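Local coordinates for protein GphF (Cystobacter violaceus, PDB 6MFC) that acts as a GNAT-like decarboxylase in the initiation of polyketide biosynthesis, probably removing carbon dioxide from an acyl starter group, at residues A[166-171]-A[211-216]; A[91-96]-A[148-153]; A[170-175]-A[192-197]; A[112-117]-A[185-190]; A[80-85]-A[130-135]. All coordinates share one frame; numbering follows the deposited sequence.

How the contacts relate
From the N terminus, contact 5 opens first, on strand 77-87, and closes on helix 128-140. Before it closes, contact 2 opens in the loop after that strand and contact 4 opens on strand 111-119, so the three cross one another. Contact 2 closes on strand 148-153, the neighbour of 111-119 in the sheet. Contacts 1 and 3 then start together on helix 168-172. Contact 4 closes on helix 182-190 and thus crosses both. Contact 3 closes next, on edge strand 193-198, and contact 1 last, on strand 212-218. Contacts 4 and 5 touch near the middle of the fold; contacts 1 and 3 tie the short helix to the far end of the sheet.

Contact 1 (A[166-171]-A[211-216]); sequences LGYEDY and AGVIVI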
# COMPACT_ATOMS: atom_id res chain seq x y z
N LEU A 166 11.56 -17.40 14.47
CA LEU A 166 10.91 -16.16 14.88
C LEU A 166 9.46 -16.12 14.41
O LEU A 166 9.15 -16.51 13.28
CB LEU A 166 11.68 -14.96 14.34
CG LEU A 166 11.20 -13.58 14.79
CD1 LEU A 166 11.16 -13.51 16.31
CD2 LEU A 166 12.10 -12.49 14.22
N GLY A 167 8.58 -15.65 15.29
CA GLY A 167 7.19 -15.50 14.93
C GLY A 167 6.93 -14.24 14.13
O GLY A 167 7.73 -13.30 14.13
N TYR A 168 5.79 -14.23 13.44
CA TYR A 168 5.46 -13.10 12.58
C TYR A 168 5.22 -11.83 13.40
O TYR A 168 5.74 -10.76 13.06
CB TYR A 168 4.23 -13.43 11.73
CG TYR A 168 3.91 -12.41 10.66
CD1 TYR A 168 4.61 -12.38 9.47
CD2 TYR A 168 2.89 -11.48 10.84
CE1 TYR A 168 4.32 -11.45 8.48
CE2 TYR A 168 2.59 -10.55 9.86
CZ TYR A 168 3.31 -10.54 8.69
OH TYR A 168 3.01 -9.62 7.71
N GLU A 169 4.46 -11.94 14.49
CA GLU A 169 4.16 -10.76 15.30
C GLU A 169 5.42 -10.17 15.93
O GLU A 169 5.59 -8.95 15.94
CB GLU A 169 3.13 -11.10 16.37
CG GLU A 169 2.73 -9.92 17.24
CD GLU A 169 1.71 -10.28 18.31
OE1 GLU A 169 1.15 -11.39 18.24
OE2 GLU A 169 1.49 -9.45 19.21
N ASP A 170 6.30 -11.03 16.45
CA ASP A 170 7.55 -10.53 17.02
C ASP A 170 8.43 -9.91 15.94
O ASP A 170 9.07 -8.87 16.17
CB ASP A 170 8.29 -11.66 17.74
CG ASP A 170 7.64 -12.03 19.06
OD1 ASP A 170 7.00 -11.15 19.68
OD2 ASP A 170 7.79 -13.19 19.49
N TYR A 171 8.49 -10.54 14.76
CA TYR A 171 9.28 -9.98 13.67
C TYR A 171 8.71 -8.65 13.20
O TYR A 171 9.46 -7.71 12.93
CB TYR A 171 9.34 -10.97 12.51
CG TYR A 171 10.01 -10.41 11.27
CD1 TYR A 171 11.33 -9.99 11.30
CD2 TYR A 171 9.31 -10.30 10.07
CE1 TYR A 171 11.94 -9.48 10.17
CE2 TYR A 171 9.92 -9.79 8.94
CZ TYR A 171 11.23 -9.39 8.99
OH TYR A 171 11.84 -8.88 7.86
N ALA A 211 -0.80 -13.23 6.27
CA ALA A 211 -1.15 -12.15 7.18
C ALA A 211 -1.01 -10.79 6.50
O ALA A 211 -0.51 -10.67 5.37
CB ALA A 211 -0.29 -12.20 8.44
N GLY A 212 -1.47 -9.76 7.20
CA GLY A 212 -1.33 -8.39 6.75
C GLY A 212 -1.17 -7.43 7.91
O GLY A 212 -1.88 -7.55 8.92
N VAL A 213 -0.24 -6.49 7.80
CA VAL A 213 0.09 -5.58 8.89
C VAL A 213 -0.58 -4.24 8.62
O VAL A 213 -0.37 -3.62 7.57
CB VAL A 213 1.61 -5.42 9.03
CG1 VAL A 213 1.94 -4.36 10.08
CG2 VAL A 213 2.25 -6.75 9.39
N ILE A 214 -1.37 -3.78 9.59
CA ILE A 214 -2.05 -2.49 9.48
C ILE A 214 -1.09 -1.39 9.92
O ILE A 214 -0.62 -1.38 11.06
CB ILE A 214 -3.33 -2.46 10.32
CG1 ILE A 214 -4.32 -3.51 9.82
CG2 ILE A 214 -3.96 -1.08 10.29
CD1 ILE A 214 -5.60 -3.57 10.63
N VAL A 215 -0.79 -0.46 9.01
CA VAL A 215 0.00 0.72 9.32
C VAL A 215 -0.93 1.92 9.32
O VAL A 215 -1.90 1.99 8.56
CB VAL A 215 1.16 0.91 8.32
CG1 VAL A 215 2.13 -0.26 8.40
CG2 VAL A 215 0.64 1.07 6.91
N ILE A 216 -0.65 2.88 10.20
CA ILE A 216 -1.48 4.07 10.37
C ILE A 216 -0.59 5.30 10.33
O ILE A 216 0.31 5.44 11.17
CB ILE A 216 -2.29 4.03 11.68
CG1 ILE A 216 -3.20 2.80 11.72
CG2 ILE A 216 -3.11 5.30 11.83
CD1 ILE A 216 -4.01 2.69 12.98
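Tyr168 brings its ring up to Ala211 and Val213, where the chain leads into strand 212-218. The close part of the contact lies at the outer half of the ring. Tyr168 CE2 is 3.6 Å from Ala211 CB, and the same methyl is 4.0 Å from Tyr168 CZ. On the strand side, Val213 CG2 lies 3.8 Å from Tyr168 CE2 and 3.4 Å from Tyr168 OH. Both methyls come at a slant to the ring. The phenol gets there because CG stands anti to the backbone N (chi1 -171°), which sends the ring out from the helix start toward the strand. In Val213 it is the CG2 branch that reaches the phenol.

The polar tip is also held: Tyr168 OH is hydrogen-bonded to Asn208 OD1. The ring of Tyr158 meets Tyr168 edge-to-face. Together these partners probably limit the rotation of the phenol.

The looser side begins one residue on. Glu169 is exposed and leans on Ile197 of strand 193-198, not on 211-216. Tyr168 itself is only partly exposed, whereas Ala211 and Val213 are buried.

Gly167 is the N-cap of the helix, and Gly167 O accepts from Tyr171 N at 2.9 Å. This short helix, 168-172, packs on the sheet beside helix 182-190, whose Leu184 also touches Val213. Strand 212-218 runs antiparallel between 148-153 and edge strand 193-198, and Ile197 of the edge strand also meets Tyr168.

Contact 2 (A[91-96]-A[148-153]); sequences AALAGA and NVVGVS
In the mixed sheet of this GNAT fold, the loop between strands 77-87 and 111-119 drops Leu93 onto Val150 and Val152 of strand 148-153. The contact is apolar and rests on one leucine. Leu93 ends a short 3-10 turn and also begins a type II beta turn that runs to Ala96. The nearest CA atoms across the contact, those of Leu93 and Val152, are 8.2 Å apart, and the side chains fill the distance between.

Leu93 and the two valines point toward each other. They lie side by side, running opposite ways. Val150 and Val152 are two residues apart, so both lie on the same face of the strand. With chi1 at -58°, Leu93 swings CG away from its own carbonyl carbon, which directs the fork of the side chain down onto the strand.

Leu93 also touches Ile214 and Gln113, which belong to the strands flanking 148-153 in the sheet. Val150 has Pro90 and Ile216 as further neighbours, and Val152 has Tyr201. A bound pentaethylene glycol, probably from the crystallisation liquor, lies about 6 Å from the Val152 side chain. The two branches of the leucine do separate work. Leu93 CD1 meets Val150 CG2 at 3.5 Å, and Leu93 CD2 lies 4.1 Å from Val152 CG2.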
# COMPACT_ATOMS: atom_id res chain seq x y z
N ALA A 91 -10.39 1.42 12.13
CA ALA A 91 -11.03 0.23 12.67
C ALA A 91 -11.77 -0.57 11.61
O ALA A 91 -12.08 -1.75 11.83
CB ALA A 91 -12.00 0.62 13.79
N ALA A 92 -12.06 0.03 10.45
CA ALA A 92 -12.80 -0.66 9.40
C ALA A 92 -12.00 -1.79 8.76
O ALA A 92 -12.59 -2.60 8.03
CB ALA A 92 -13.24 0.33 8.33
N LEU A 93 -10.70 -1.88 9.01
CA LEU A 93 -9.85 -2.90 8.41
C LEU A 93 -9.83 -4.20 9.20
O LEU A 93 -9.14 -5.14 8.80
CB LEU A 93 -8.42 -2.37 8.27
CG LEU A 93 -8.22 -1.10 7.45
CD1 LEU A 93 -7.03 -0.33 8.00
CD2 LEU A 93 -8.01 -1.43 5.98
N ALA A 94 -10.55 -4.27 10.32
CA ALA A 94 -10.53 -5.47 11.15
C ALA A 94 -11.15 -6.64 10.40
O ALA A 94 -12.30 -6.57 9.96
CB ALA A 94 -11.27 -5.22 12.46
N GLY A 95 -10.38 -7.72 10.25
CA GLY A 95 -10.90 -8.92 9.60
C GLY A 95 -11.25 -8.73 8.14
O GLY A 95 -12.22 -9.33 7.65
N ALA A 96 -10.49 -7.90 7.44
CA ALA A 96 -10.74 -7.62 6.03
C ALA A 96 -9.86 -8.50 5.15
O ALA A 96 -8.71 -8.77 5.48
CB ALA A 96 -10.46 -6.14 5.72
N ASN A 148 -6.54 10.17 8.88
CA ASN A 148 -5.45 9.21 8.88
C ASN A 148 -5.30 8.62 7.48
O ASN A 148 -6.27 8.49 6.74
CB ASN A 148 -5.68 8.08 9.89
CG ASN A 148 -5.69 8.58 11.32
OD1 ASN A 148 -4.65 8.65 11.97
ND2 ASN A 148 -6.87 8.92 11.82
N VAL A 149 -4.06 8.27 7.15
CA VAL A 149 -3.75 7.48 5.96
C VAL A 149 -3.31 6.12 6.46
O VAL A 149 -2.25 5.99 7.09
CB VAL A 149 -2.66 8.14 5.10
CG1 VAL A 149 -2.36 7.29 3.88
CG2 VAL A 149 -3.09 9.54 4.69
N VAL A 150 -4.11 5.09 6.20
CA VAL A 150 -3.85 3.76 6.70
C VAL A 150 -3.71 2.80 5.52
O VAL A 150 -3.99 3.15 4.37
CB VAL A 150 -4.94 3.27 7.67
CG1 VAL A 150 -5.21 4.32 8.74
CG2 VAL A 150 -6.20 2.93 6.91
N GLY A 151 -3.26 1.59 5.82
CA GLY A 151 -3.09 0.57 4.81
C GLY A 151 -2.66 -0.73 5.45
O GLY A 151 -2.28 -0.78 6.62
N VAL A 152 -2.76 -1.80 4.67
CA VAL A 152 -2.35 -3.13 5.10
C VAL A 152 -1.05 -3.45 4.37
O VAL A 152 -1.06 -3.85 3.20
CB VAL A 152 -3.44 -4.18 4.82
CG1 VAL A 152 -2.96 -5.56 5.24
CG2 VAL A 152 -4.72 -3.81 5.54
N SER A 153 0.07 -3.28 5.07
CA SER A 153 1.38 -3.51 4.49
C SER A 153 1.72 -5.00 4.56
O SER A 153 0.86 -5.84 4.84
CB SER A 153 2.43 -2.65 5.19
OG SER A 153 3.72 -2.86 4.64

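Contact 3 (A[170-175]-A[192-197]); sequences DYVHGR and ARIGGI
Asp170 O accepts from Arg175 N at 2.8 Å, closing the helix end that sets Val172 and His173 against Ile194. With the bond from Gly174 N to Tyr171 O (3.1 Å), it makes a Schellman motif. Gly174, at positive phi, is its C-prime residue. The same turn brings Arg175 back over the helix. Arg175 NH1 forms a salt bridge with Asp170 OD1, and that oxygen lies close to the guanidinium plane. One face of the guanidinium is covered by His173 CB.

The imidazole of His173 is layered. Arg175 NH2 sits 3.5 Å above one face of the His173 ring, toward the rim, and Ile194 CD1 lies over the opposite face. His173 ND1 is hydrogen-bonded to Glu169 O, which helps to fix how the ring is turned. His173 NE2 is 4.0 Å from Ile194 CG2.

Ile194 lies on edge strand 193-198 and also touches Val213 and Leu188. Its CG1 branch leaves on the backbone N side (chi1 -65°) and runs on extended to Val172. There Ile194 CD1 lies 3.6 Å from Val172 CG1.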
# COMPACT_ATOMS: atom_id res chain seq x y z
N ASP A 170 6.30 -11.03 16.45
CA ASP A 170 7.55 -10.53 17.02
C ASP A 170 8.43 -9.91 15.94
O ASP A 170 9.07 -8.87 16.17
CB ASP A 170 8.29 -11.66 17.74
CG ASP A 170 7.64 -12.03 19.06
OD1 ASP A 170 7.00 -11.15 19.68
OD2 ASP A 170 7.79 -13.19 19.49
N TYR A 171 8.49 -10.54 14.76
CA TYR A 171 9.28 -9.98 13.67
C TYR A 171 8.71 -8.65 13.20
O TYR A 171 9.46 -7.71 12.93
CB TYR A 171 9.34 -10.97 12.51
CG TYR A 171 10.01 -10.41 11.27
CD1 TYR A 171 11.33 -9.99 11.30
CD2 TYR A 171 9.31 -10.30 10.07
CE1 TYR A 171 11.94 -9.48 10.17
CE2 TYR A 171 9.92 -9.79 8.94
CZ TYR A 171 11.23 -9.39 8.99
OH TYR A 171 11.84 -8.88 7.86
N VAL A 172 7.38 -8.56 13.10
CA VAL A 172 6.75 -7.31 12.66
C VAL A 172 7.03 -6.20 13.66
O VAL A 172 7.37 -5.07 13.28
CB VAL A 172 5.24 -7.53 12.45
CG1 VAL A 172 4.52 -6.20 12.38
CG2 VAL A 172 5.01 -8.34 11.18
N HIS A 173 6.90 -6.49 14.95
CA HIS A 173 7.16 -5.49 15.98
C HIS A 173 8.65 -5.34 16.31
O HIS A 173 8.99 -4.63 17.26
CB HIS A 173 6.38 -5.83 17.26
CG HIS A 173 4.92 -5.51 17.17
ND1 HIS A 173 3.99 -6.41 16.70
CD2 HIS A 173 4.24 -4.38 17.47
CE1 HIS A 173 2.79 -5.85 16.72
NE2 HIS A 173 2.92 -4.62 17.19
N GLY A 174 9.52 -5.98 15.54
CA GLY A 174 10.95 -5.82 15.74
C GLY A 174 11.49 -6.38 17.04
O GLY A 174 12.59 -6.02 17.44
N ARG A 175 10.73 -7.25 17.71
CA ARG A 175 11.20 -7.86 18.94
C ARG A 175 12.19 -8.99 18.71
O ARG A 175 12.66 -9.59 19.68
CB ARG A 175 10.02 -8.38 19.77
CG ARG A 175 8.94 -7.34 20.05
CD ARG A 175 7.97 -7.85 21.10
NE ARG A 175 6.65 -7.23 21.00
CZ ARG A 175 5.62 -7.76 20.35
NH1 ARG A 175 5.76 -8.94 19.76
NH2 ARG A 175 4.46 -7.13 20.31
N ALA A 192 4.60 5.96 10.35
CA ALA A 192 3.46 5.08 10.56
C ALA A 192 3.67 4.21 11.79
O ALA A 192 4.76 3.68 12.02
CB ALA A 192 3.23 4.20 9.33
N ARG A 193 2.61 4.07 12.58
CA ARG A 193 2.59 3.13 13.69
C ARG A 193 1.81 1.89 13.28
O ARG A 193 0.87 1.96 12.49
CB ARG A 193 1.96 3.77 14.94
CG ARG A 193 0.50 4.14 14.77
CD ARG A 193 -0.09 4.66 16.07
NE ARG A 193 -1.54 4.73 16.01
CZ ARG A 193 -2.34 3.70 16.30
NH1 ARG A 193 -1.83 2.54 16.66
NH2 ARG A 193 -3.66 3.85 16.22
N ILE A 194 2.22 0.75 13.83
CA ILE A 194 1.54 -0.51 13.52
C ILE A 194 0.21 -0.55 14.25
O ILE A 194 0.12 -0.25 15.45
CB ILE A 194 2.43 -1.70 13.90
CG1 ILE A 194 3.68 -1.72 13.02
CG2 ILE A 194 1.66 -3.00 13.77
CD1 ILE A 194 4.69 -2.77 13.40
N GLY A 195 -0.85 -0.92 13.53
CA GLY A 195 -2.18 -0.97 14.09
C GLY A 195 -2.76 -2.36 14.27
O GLY A 195 -3.95 -2.48 14.61
N GLY A 196 -1.99 -3.41 14.04
CA GLY A 196 -2.45 -4.77 14.22
C GLY A 196 -2.15 -5.63 13.00
O GLY A 196 -1.71 -5.16 11.96
N ILE A 197 -2.40 -6.92 13.18
CA ILE A 197 -2.16 -7.93 12.15
C ILE A 197 -3.49 -8.58 11.79
O ILE A 197 -4.23 -9.01 12.68
CB ILE A 197 -1.14 -8.98 12.62
CG1 ILE A 197 0.14 -8.31 13.11
CG2 ILE A 197 -0.83 -9.95 11.49
CD1 ILE A 197 1.13 -9.26 13.72

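Contact 4 (A[112-117]-A[185-190]); sequences LQLLGL and GFHLGH
Strand 112-117 and helix 185-190 stand well apart, their nearest CA atoms, Leu117 and Phe186, being 11.1 Å from each other. Two pairs of long side chains bridge the distance. Leu117 CD2 lies 4.2 Å from both CZ and CE2 of Phe186 and comes at a slant to the ring. Leu114 and His187 overlap at their ends as they reach out from the two sides, with Leu114 CD1 4.0 Å from His187 CE1.

The two aromatic rings also meet each other. Phe186 CD2 sits 3.8 Å above one face of the His187 imidazole, toward its rim. His187 NE2 in turn lies in the plane of the Phe186 ring, at its edge. His187 ND1 is hydrogen-bonded to His217 NE2.

Opposite Tyr83 of the antiparallel strand 77-87 stand two residues, Leu115 and Gly116, a classic beta bulge. A bulge in this strand is a hallmark of the GNAT fold. In GNAT acetyltransferases the two central parallel strands splay apart beyond it, and the opening takes the pantetheine arm of acyl-CoA. Consistent with a pocket here, a pentaethylene glycol lies about 3 Å from the His187 side chain and a glycerol about 3 Å from that of Leu117. Both probably come from the crystallisation liquor.

His190 turns its ring back to the main chain. His190 ND1 donates to Phe186 O at 2.8 Å, with an N-H...O angle of 153°.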
# COMPACT_ATOMS: atom_id res chain seq x y z
N LEU A 112 -8.19 7.67 4.82
CA LEU A 112 -7.89 7.29 3.45
C LEU A 112 -7.03 6.03 3.45
O LEU A 112 -5.95 6.02 4.05
CB LEU A 112 -7.19 8.43 2.71
CG LEU A 112 -6.88 8.22 1.22
CD1 LEU A 112 -8.16 8.10 0.41
CD2 LEU A 112 -6.01 9.36 0.70
N GLN A 113 -7.51 4.98 2.79
CA GLN A 113 -6.85 3.68 2.79
C GLN A 113 -5.95 3.54 1.57
O GLN A 113 -6.40 3.75 0.44
CB GLN A 113 -7.87 2.55 2.82
CG GLN A 113 -7.25 1.17 2.71
CD GLN A 113 -8.26 0.11 2.35
OE1 GLN A 113 -9.41 0.41 2.05
NE2 GLN A 113 -7.83 -1.15 2.38
N LEU A 114 -4.70 3.17 1.80
CA LEU A 114 -3.77 2.89 0.70
C LEU A 114 -4.02 1.48 0.18
O LEU A 114 -3.83 0.50 0.91
CB LEU A 114 -2.32 3.03 1.17
CG LEU A 114 -1.80 4.44 1.44
CD1 LEU A 114 -0.38 4.40 1.99
CD2 LEU A 114 -1.86 5.28 0.17
N LEU A 115 -4.46 1.37 -1.07
CA LEU A 115 -4.64 0.07 -1.69
C LEU A 115 -3.37 -0.44 -2.35
O LEU A 115 -3.20 -1.65 -2.52
CB LEU A 115 -5.77 0.13 -2.72
CG LEU A 115 -7.15 0.49 -2.17
CD1 LEU A 115 -8.18 0.54 -3.28
CD2 LEU A 115 -7.57 -0.51 -1.10
N GLY A 116 -2.47 0.47 -2.73
CA GLY A 116 -1.23 0.07 -3.36
C GLY A 116 -0.30 1.23 -3.65
O GLY A 116 -0.74 2.37 -3.84
N LEU A 117 1.01 0.96 -3.66
CA LEU A 117 2.02 1.94 -4.02
C LEU A 117 3.13 1.17 -4.74
O LEU A 117 3.92 0.48 -4.11
CB LEU A 117 2.55 2.69 -2.80
CG LEU A 117 3.58 3.80 -3.03
CD1 LEU A 117 3.38 4.92 -2.02
CD2 LEU A 117 5.01 3.27 -2.94
N GLY A 185 9.52 -1.03 7.26
CA GLY A 185 10.29 0.16 7.59
C GLY A 185 10.05 1.32 6.65
O GLY A 185 10.36 2.47 7.00
N PHE A 186 9.52 1.05 5.45
CA PHE A 186 9.13 2.12 4.54
C PHE A 186 8.06 3.00 5.16
O PHE A 186 8.14 4.24 5.10
CB PHE A 186 8.65 1.53 3.22
CG PHE A 186 8.15 2.55 2.24
CD1 PHE A 186 9.02 3.43 1.62
CD2 PHE A 186 6.80 2.62 1.92
CE1 PHE A 186 8.56 4.37 0.72
CE2 PHE A 186 6.33 3.56 1.02
CZ PHE A 186 7.21 4.43 0.41
N HIS A 187 7.05 2.39 5.78
CA HIS A 187 6.01 3.17 6.45
C HIS A 187 6.42 3.57 7.85
O HIS A 187 6.16 4.70 8.28
CB HIS A 187 4.70 2.38 6.48
CG HIS A 187 4.11 2.13 5.13
ND1 HIS A 187 3.32 3.06 4.48
CD2 HIS A 187 4.18 1.06 4.30
CE1 HIS A 187 2.94 2.58 3.31
NE2 HIS A 187 3.45 1.36 3.18
N LEU A 188 7.08 2.67 8.59
CA LEU A 188 7.57 3.01 9.92
C LEU A 188 8.57 4.15 9.86
O LEU A 188 8.58 5.02 10.74
CB LEU A 188 8.20 1.78 10.58
CG LEU A 188 7.34 0.52 10.71
CD1 LEU A 188 8.18 -0.64 11.22
CD2 LEU A 188 6.15 0.77 11.62
N GLY A 189 9.41 4.18 8.83
CA GLY A 189 10.40 5.23 8.72
C GLY A 189 9.80 6.60 8.51
O GLY A 189 10.37 7.60 8.96
N HIS A 190 8.66 6.68 7.83
CA HIS A 190 8.04 7.97 7.59
C HIS A 190 7.22 8.45 8.78
O HIS A 190 7.07 9.66 8.98
CB HIS A 190 7.19 7.93 6.32
CG HIS A 190 7.99 8.03 5.06
ND1 HIS A 190 8.70 6.97 4.53
CD2 HIS A 190 8.22 9.08 4.23
CE1 HIS A 190 9.31 7.36 3.43
NE2 HIS A 190 9.04 8.63 3.22

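Contact 5 (A[80-85]-A[130-135]); sequences GATYAQ and SLLLEF
Leu132 lays its CD1 methyl on the backbone at Gly80 and Ala81: Leu132 CD1 is 3.8 Å from Gly80 CA and equally far from Ala81 N. Leu132 CD1 also lies 3.8 Å from Thr82 OG1. The hydroxyl oxygen of Thr82 thus rests along the leucine, near both its CD1 and its CB. The two side chains run past one another head to tail. In Leu132, chi1 of -73° turns CG away from the carbonyl carbon and the chain is extended beyond it, which carries CD1 across to the strand. The nearest CA atoms, those of Thr82 and Leu132, are 7.2 Å apart.

This is helix-on-sheet packing in the GNAT fold. Helix 128-140 forms the crossover of a beta-alpha-beta unit between the parallel strands 111-119 and 148-153. Its segment 130-135 runs at 31° to segment 80-85, with the axes 9.2 Å apart. Leu117 of strand 111-119 touches both Thr82 and Leu132.

Ala81 points away from the helix, and its methyl meets Leu39 and Leu42 of helix 36-46 on the other face of the sheet. Leu133, next to Leu132, points away from the strand and touches Phe186 and His190.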
# COMPACT_ATOMS: atom_id res chain seq x y z
N GLY A 80 5.61 4.97 -11.44
CA GLY A 80 5.04 4.90 -10.11
C GLY A 80 3.54 5.10 -10.10
O GLY A 80 3.01 5.93 -10.85
N ALA A 81 2.83 4.36 -9.25
CA ALA A 81 1.38 4.44 -9.16
C ALA A 81 0.94 4.21 -7.72
O ALA A 81 1.45 3.32 -7.04
CB ALA A 81 0.71 3.41 -10.08
N THR A 82 -0.00 5.03 -7.26
CA THR A 82 -0.57 4.91 -5.93
C THR A 82 -2.09 4.90 -6.03
O THR A 82 -2.68 5.75 -6.70
CB THR A 82 -0.12 6.06 -5.02
OG1 THR A 82 1.28 5.91 -4.74
CG2 THR A 82 -0.89 6.04 -3.72
N TYR A 83 -2.72 3.93 -5.37
CA TYR A 83 -4.17 3.81 -5.32
C TYR A 83 -4.66 4.03 -3.90
O TYR A 83 -3.98 3.66 -2.93
CB TYR A 83 -4.62 2.44 -5.82
CG TYR A 83 -4.00 2.03 -7.14
CD1 TYR A 83 -4.60 2.36 -8.34
CD2 TYR A 83 -2.81 1.32 -7.17
CE1 TYR A 83 -4.04 1.98 -9.55
CE2 TYR A 83 -2.24 0.94 -8.37
CZ TYR A 83 -2.85 1.27 -9.55
OH TYR A 83 -2.29 0.90 -10.75
N ALA A 84 -5.84 4.63 -3.77
CA ALA A 84 -6.39 4.89 -2.45
C ALA A 84 -7.90 5.06 -2.56
O ALA A 84 -8.42 5.47 -3.60
CB ALA A 84 -5.77 6.13 -1.81
N GLN A 85 -8.59 4.73 -1.47
CA GLN A 85 -10.02 4.97 -1.35
C GLN A 85 -10.32 5.43 0.06
O GLN A 85 -9.58 5.15 1.00
CB GLN A 85 -10.85 3.72 -1.69
CG GLN A 85 -10.77 2.60 -0.67
CD GLN A 85 -11.57 1.38 -1.08
OE1 GLN A 85 -12.10 1.32 -2.20
NE2 GLN A 85 -11.67 0.40 -0.19
N SER A 130 9.51 6.94 -1.64
CA SER A 130 9.27 7.91 -0.58
C SER A 130 8.63 9.19 -1.11
O SER A 130 7.97 9.90 -0.35
CB SER A 130 10.57 8.24 0.14
OG SER A 130 11.50 8.84 -0.75
N LEU A 131 8.81 9.50 -2.40
CA LEU A 131 8.19 10.70 -2.96
C LEU A 131 6.69 10.51 -3.09
O LEU A 131 5.91 11.40 -2.72
CB LEU A 131 8.82 11.02 -4.32
CG LEU A 131 8.21 12.23 -5.04
CD1 LEU A 131 8.34 13.49 -4.21
CD2 LEU A 131 8.83 12.42 -6.41
N LEU A 132 6.25 9.37 -3.63
CA LEU A 132 4.82 9.11 -3.77
C LEU A 132 4.14 9.05 -2.41
O LEU A 132 3.04 9.59 -2.24
CB LEU A 132 4.59 7.81 -4.54
CG LEU A 132 4.86 7.81 -6.04
CD1 LEU A 132 4.57 6.43 -6.63
CD2 LEU A 132 4.03 8.88 -6.74
N LEU A 133 4.77 8.40 -1.43
CA LEU A 133 4.18 8.30 -0.10
C LEU A 133 4.01 9.67 0.53
O LEU A 133 2.91 10.04 0.96
CB LEU A 133 5.04 7.40 0.79
CG LEU A 133 4.59 7.28 2.24
CD1 LEU A 133 3.16 6.76 2.33
CD2 LEU A 133 5.53 6.39 3.03
N GLU A 134 5.09 10.45 0.60
CA GLU A 134 5.01 11.79 1.15
C GLU A 134 4.10 12.70 0.33
O GLU A 134 3.59 13.69 0.86
CB GLU A 134 6.40 12.41 1.27
CG GLU A 134 7.20 11.92 2.47
CD GLU A 134 6.64 12.41 3.79
OE1 GLU A 134 5.88 13.40 3.78
OE2 GLU A 134 6.95 11.80 4.84
N PHE A 135 3.89 12.38 -0.95
CA PHE A 135 2.93 13.15 -1.74
C PHE A 135 1.50 12.83 -1.33
O PHE A 135 0.67 13.74 -1.20
CB PHE A 135 3.14 12.85 -3.23
CG PHE A 135 2.28 13.69 -4.14
CD1 PHE A 135 1.04 13.25 -4.55
CD2 PHE A 135 2.73 14.93 -4.59
CE1 PHE A 135 0.25 14.02 -5.38
CE2 PHE A 135 1.95 15.70 -5.42
CZ PHE A 135 0.71 15.25 -5.82